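Local coordinates for iron binding protein FbpA (Mannheimia haemolytica, PDB 1Q35) that probably captures ferric iron in the periplasm as the solute-binding protein of a bacterial iron-uptake system, at residues S61-M64 against E65-A69; I292-E295 against D296-K299. One frame throughout, in Å; residues are numbered along the deposited sequence.

Interaction 1. Residues S61-M64 against E65-A69; sequences SRVM and EIVNA
An i to i+3 salt bridge between R62 and E65 runs along helix 60-68 of this periplasmic binding protein, NH2 of R62 lying 3.0 Å from OE2 of E65. Both side chains lean the same way, their guanidinium and carboxylate planes only 28° apart, yet the N-H is badly aimed (129°) and the bond is weak. A water accepts a weak bond from R62 NH2, at the guanidinium edge and in plane, and donates to E65 OE1 at 2.6 Å. R62 starts with CG anti to its amide nitrogen (chi1 -178°) and then bends twice, bringing the head round to E65, whose chain runs out straight.

Four i to i+4 amide bonds, from S61 O to E65 N through M64 O to N68 N, make this a regular alpha-helix, and D59 takes the amide hydrogens of S61 and R62 at its start. Branched V63 and I66, both buried, touch strand 54-57; V67, closer to the surface, continues the row, with CG2 4.3 Å from V63 CG1. I66 CD1 also reaches R62 CG at 4.0 Å. Unbranched and flexible, M64 curls back, its CE 3.7 Å from N68 OD1.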
loop_
_atom_site.group_PDB
_atom_site.type_symbol
_atom_site.label_atom_id
_atom_site.label_comp_id
_atom_site.label_asym_id
_atom_site.label_seq_id
_atom_site.Cartn_x
_atom_site.Cartn_y
_atom_site.Cartn_z
ATOM N N SER A 61 -4.186 -5.959 -4.869
ATOM C CA SER A 61 -5.507 -6.524 -5.084
ATOM C C SER A 61 -6.353 -5.656 -6.018
ATOM O O SER A 61 -7.086 -6.188 -6.848
ATOM C CB SER A 61 -6.205 -6.803 -3.762
ATOM O OG SER A 61 -5.462 -7.759 -3.024
ATOM N N ARG A 62 -6.233 -4.332 -5.918
ATOM C CA ARG A 62 -6.891 -3.433 -6.869
ATOM C C ARG A 62 -6.328 -3.609 -8.277
ATOM O O ARG A 62 -7.078 -3.618 -9.260
ATOM C CB ARG A 62 -6.746 -1.972 -6.443
ATOM C CG ARG A 62 -7.452 -0.970 -7.361
ATOM C CD ARG A 62 -8.968 -0.998 -7.280
ATOM N NE ARG A 62 -9.463 -0.266 -6.120
ATOM C CZ ARG A 62 -10.736 -0.224 -5.739
ATOM N NH1 ARG A 62 -11.072 0.475 -4.664
ATOM N NH2 ARG A 62 -11.679 -0.862 -6.421
ATOM N N VAL A 63 -5.011 -3.734 -8.381
ATOM C CA VAL A 63 -4.365 -3.983 -9.664
ATOM C C VAL A 63 -4.957 -5.215 -10.332
ATOM O O VAL A 63 -5.310 -5.176 -11.514
ATOM C CB VAL A 63 -2.843 -4.184 -9.501
ATOM C CG1 VAL A 63 -2.227 -4.771 -10.758
ATOM C CG2 VAL A 63 -2.167 -2.869 -9.153
ATOM N N MET A 64 -5.076 -6.305 -9.586
ATOM C CA MET A 64 -5.574 -7.551 -10.161
ATOM C C MET A 64 -7.073 -7.487 -10.436
ATOM O O MET A 64 -7.537 -8.097 -11.390
ATOM C CB MET A 64 -5.218 -8.751 -9.279
ATOM C CG MET A 64 -3.729 -9.014 -9.168
ATOM S SD MET A 64 -2.852 -9.015 -10.752
ATOM C CE MET A 64 -3.718 -10.301 -11.626
ATOM N N GLU A 65 -7.833 -6.721 -9.658
ATOM C CA GLU A 65 -9.242 -6.481 -9.974
ATOM C C GLU A 65 -9.358 -5.877 -11.376
ATOM O O GLU A 65 -10.180 -6.310 -12.190
ATOM C CB GLU A 65 -9.889 -5.541 -8.953
ATOM C CG GLU A 65 -11.367 -5.273 -9.218
ATOM C CD GLU A 65 -11.949 -4.163 -8.361
ATOM O OE1 GLU A 65 -13.135 -3.819 -8.571
ATOM O OE2 GLU A 65 -11.234 -3.630 -7.482
ATOM N N ILE A 66 -8.522 -4.882 -11.652
ATOM C CA ILE A 66 -8.534 -4.175 -12.931
ATOM C C ILE A 66 -8.092 -5.097 -14.064
ATOM O O ILE A 66 -8.748 -5.181 -15.109
ATOM C CB ILE A 66 -7.629 -2.915 -12.847
ATOM C CG1 ILE A 66 -8.234 -1.890 -11.881
ATOM C CG2 ILE A 66 -7.422 -2.294 -14.226
ATOM C CD1 ILE A 66 -7.242 -0.883 -11.338
ATOM N N VAL A 67 -6.993 -5.803 -13.847
ATOM C CA VAL A 67 -6.413 -6.669 -14.863
ATOM C C VAL A 67 -7.330 -7.864 -15.156
ATOM O O VAL A 67 -7.551 -8.199 -16.326
ATOM C CB VAL A 67 -4.997 -7.113 -14.437
ATOM C CG1 VAL A 67 -4.447 -8.201 -15.351
ATOM C CG2 VAL A 67 -4.059 -5.902 -14.428
ATOM N N ASN A 68 -7.890 -8.471 -14.110
ATOM C CA ASN A 68 -8.813 -9.604 -14.253
ATOM C C ASN A 68 -10.104 -9.231 -14.969
ATOM O O ASN A 68 -10.723 -10.084 -15.611
ATOM C CB ASN A 68 -9.193 -10.197 -12.890
ATOM C CG ASN A 68 -8.050 -10.944 -12.219
ATOM O OD1 ASN A 68 -7.052 -11.289 -12.844
ATOM N ND2 ASN A 68 -8.202 -11.189 -10.916
ATOM N N ALA A 69 -10.509 -7.969 -14.850
ATOM C CA ALA A 69 -11.710 -7.458 -15.514
ATOM C C ALA A 69 -11.446 -7.052 -16.971
ATOM O O ALA A 69 -12.325 -6.479 -17.621
ATOM C CB ALA A 69 -12.275 -6.281 -14.733
HETATM O O HOH W 1 -14.534 -1.878 -7.437
#

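Interaction 2. Residues I292-E295 against D296-K299; sequences IKLE and DIAK. With EDO (1,2-ethanediol), chain B.
The first turn of the short helix 294-298 is built on K293, whose carbonyl oxygen receives weak hydrogen bonds from the amides of D296, at 2.9 Å from its N, and I297. Another two weak bonds, to L294 O from the amides of I297 and A298, mix three- and four-residue spacing, and a better one joins K299 N to E295 O at 3.0 Å.

Beside this backbone, I292 lies across I297 at about a right angle, CG2 against CG1 at 3.8 Å. I292 precedes the helix and points its side chain back at it; with CG1 anti to the amide nitrogen (chi1 -168°), that branch reaches the CB of D296. I297 and L294 pack against helix 60-68 and strand 228-236, and I297 also against helix 141-168.

Charged residues fit the outer side. K299 NZ meets D296 OD1 at 2.8 Å from above the carboxylate plane (59° out of it) and also bridges to E152 of helix 141-168. OD2 of the same aspartate accepts a 2.7 Å bond from a water that in turn takes the K293 amide hydrogen. K293 bends along its chain to set NZ 3.1 Å from E295 OE1. With the K293-E295 pair at its N-terminal end and the i to i+3 pair D296-K299 further along, an apolar flank turned to the protein and a charged one outward make this a short amphipathic helix.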
loop_
_atom_site.group_PDB
_atom_site.type_symbol
_atom_site.label_atom_id
_atom_site.label_comp_id
_atom_site.label_asym_id
_atom_site.label_seq_id
_atom_site.Cartn_x
_atom_site.Cartn_y
_atom_site.Cartn_z
ATOM N N ILE A 292 5.678 -14.501 -0.199
ATOM C CA ILE A 292 4.472 -14.722 -0.988
ATOM C C ILE A 292 4.524 -13.913 -2.292
ATOM O O ILE A 292 4.951 -12.760 -2.319
ATOM C CB ILE A 292 3.216 -14.358 -0.155
ATOM C CG1 ILE A 292 1.940 -14.850 -0.845
ATOM C CG2 ILE A 292 3.150 -12.848 0.129
ATOM C CD1 ILE A 292 0.695 -14.677 0.013
ATOM N N LYS A 293 4.106 -14.535 -3.383
ATOM C CA LYS A 293 4.009 -13.840 -4.660
ATOM C C LYS A 293 2.867 -12.827 -4.610
ATOM O O LYS A 293 1.816 -13.096 -4.026
ATOM C CB LYS A 293 3.750 -14.830 -5.788
ATOM C CG LYS A 293 4.933 -15.670 -6.193
ATOM C CD LYS A 293 5.146 -15.636 -7.709
ATOM C CE LYS A 293 3.901 -16.042 -8.500
ATOM N NZ LYS A 293 3.513 -15.031 -9.531
ATOM N N LEU A 294 3.051 -11.682 -5.260
ATOM C CA LEU A 294 2.052 -10.618 -5.235
ATOM C C LEU A 294 0.676 -11.108 -5.685
ATOM O O LEU A 294 -0.327 -10.801 -5.048
ATOM C CB LEU A 294 2.520 -9.432 -6.086
ATOM C CG LEU A 294 3.614 -8.570 -5.442
ATOM C CD1 LEU A 294 4.262 -7.636 -6.465
ATOM C CD2 LEU A 294 3.064 -7.769 -4.262
ATOM N N GLU A 295 0.622 -11.893 -6.759
ATOM C CA GLU A 295 -0.653 -12.400 -7.264
ATOM C C GLU A 295 -1.340 -13.325 -6.270
ATOM O O GLU A 295 -2.562 -13.427 -6.273
ATOM C CB GLU A 295 -0.469 -13.133 -8.594
ATOM C CG GLU A 295 -0.149 -12.223 -9.770
ATOM C CD GLU A 295 1.339 -12.084 -10.042
ATOM O OE1 GLU A 295 2.169 -12.313 -9.132
ATOM O OE2 GLU A 295 1.686 -11.721 -11.184
ATOM N N ASP A 296 -0.557 -14.003 -5.438
ATOM C CA ASP A 296 -1.110 -14.905 -4.436
ATOM C C ASP A 296 -1.678 -14.175 -3.215
ATOM O O ASP A 296 -2.420 -14.773 -2.448
ATOM C CB ASP A 296 -0.081 -15.952 -4.034
ATOM C CG ASP A 296 0.226 -16.913 -5.160
ATOM O OD1 ASP A 296 -0.713 -17.288 -5.894
ATOM O OD2 ASP A 296 1.382 -17.318 -5.371
ATOM N N ILE A 297 -1.334 -12.901 -3.033
ATOM C CA ILE A 297 -2.060 -12.040 -2.098
ATOM C C ILE A 297 -3.440 -11.749 -2.693
ATOM O O ILE A 297 -4.470 -12.034 -2.077
ATOM C CB ILE A 297 -1.299 -10.713 -1.837
ATOM C CG1 ILE A 297 0.070 -10.985 -1.206
ATOM C CG2 ILE A 297 -2.136 -9.781 -0.952
ATOM C CD1 ILE A 297 0.975 -9.763 -1.188
ATOM N N ALA A 298 -3.452 -11.185 -3.900
ATOM C CA ALA A 298 -4.689 -10.732 -4.525
ATOM C C ALA A 298 -5.713 -11.848 -4.690
ATOM O O ALA A 298 -6.909 -11.620 -4.579
ATOM C CB ALA A 298 -4.395 -10.086 -5.872
ATOM N N LYS A 299 -5.224 -13.054 -4.957
ATOM C CA LYS A 299 -6.053 -14.247 -5.133
ATOM C C LYS A 299 -6.993 -14.479 -3.957
ATOM O O LYS A 299 -8.082 -15.027 -4.117
ATOM C CB LYS A 299 -5.106 -15.452 -5.289
ATOM C CG LYS A 299 -5.700 -16.845 -5.352
ATOM C CD LYS A 299 -4.570 -17.869 -5.563
ATOM C CE LYS A 299 -3.701 -18.107 -4.308
ATOM N NZ LYS A 299 -2.521 -18.995 -4.591
HETATM C C1 EDO B . -9.674 -8.774 -6.369
HETATM O O1 EDO B . -10.619 -8.639 -7.421
HETATM C C2 EDO B . -8.450 -9.504 -6.900
HETATM O O2 EDO B . -8.806 -10.833 -7.261
HETATM O O HOH W 2 3.156 -17.355 -3.358
#

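The two contacts belong to neighbouring helices that pack directly: in interaction 1 S61 and M64 lie against A298 of interaction 2, M64 CG being 3.5 Å from A298 CB. The small side chain of A298 probably helps the helices approach so closely. Interaction 1 is partly buried, its helix laid against strand 54-57 and helix 40-46, whereas interaction 2 is a surface contact with one buried residue, I297. Regular i to i+4 bonds in 61-69 contrast with the mostly weak, mixed bonding of 292-299, where ion pairs are more numerous. W95 touches both. The side chains of R62 and I297 are about 9 and 10 Å from that of Y142, an iron ligand without iron here.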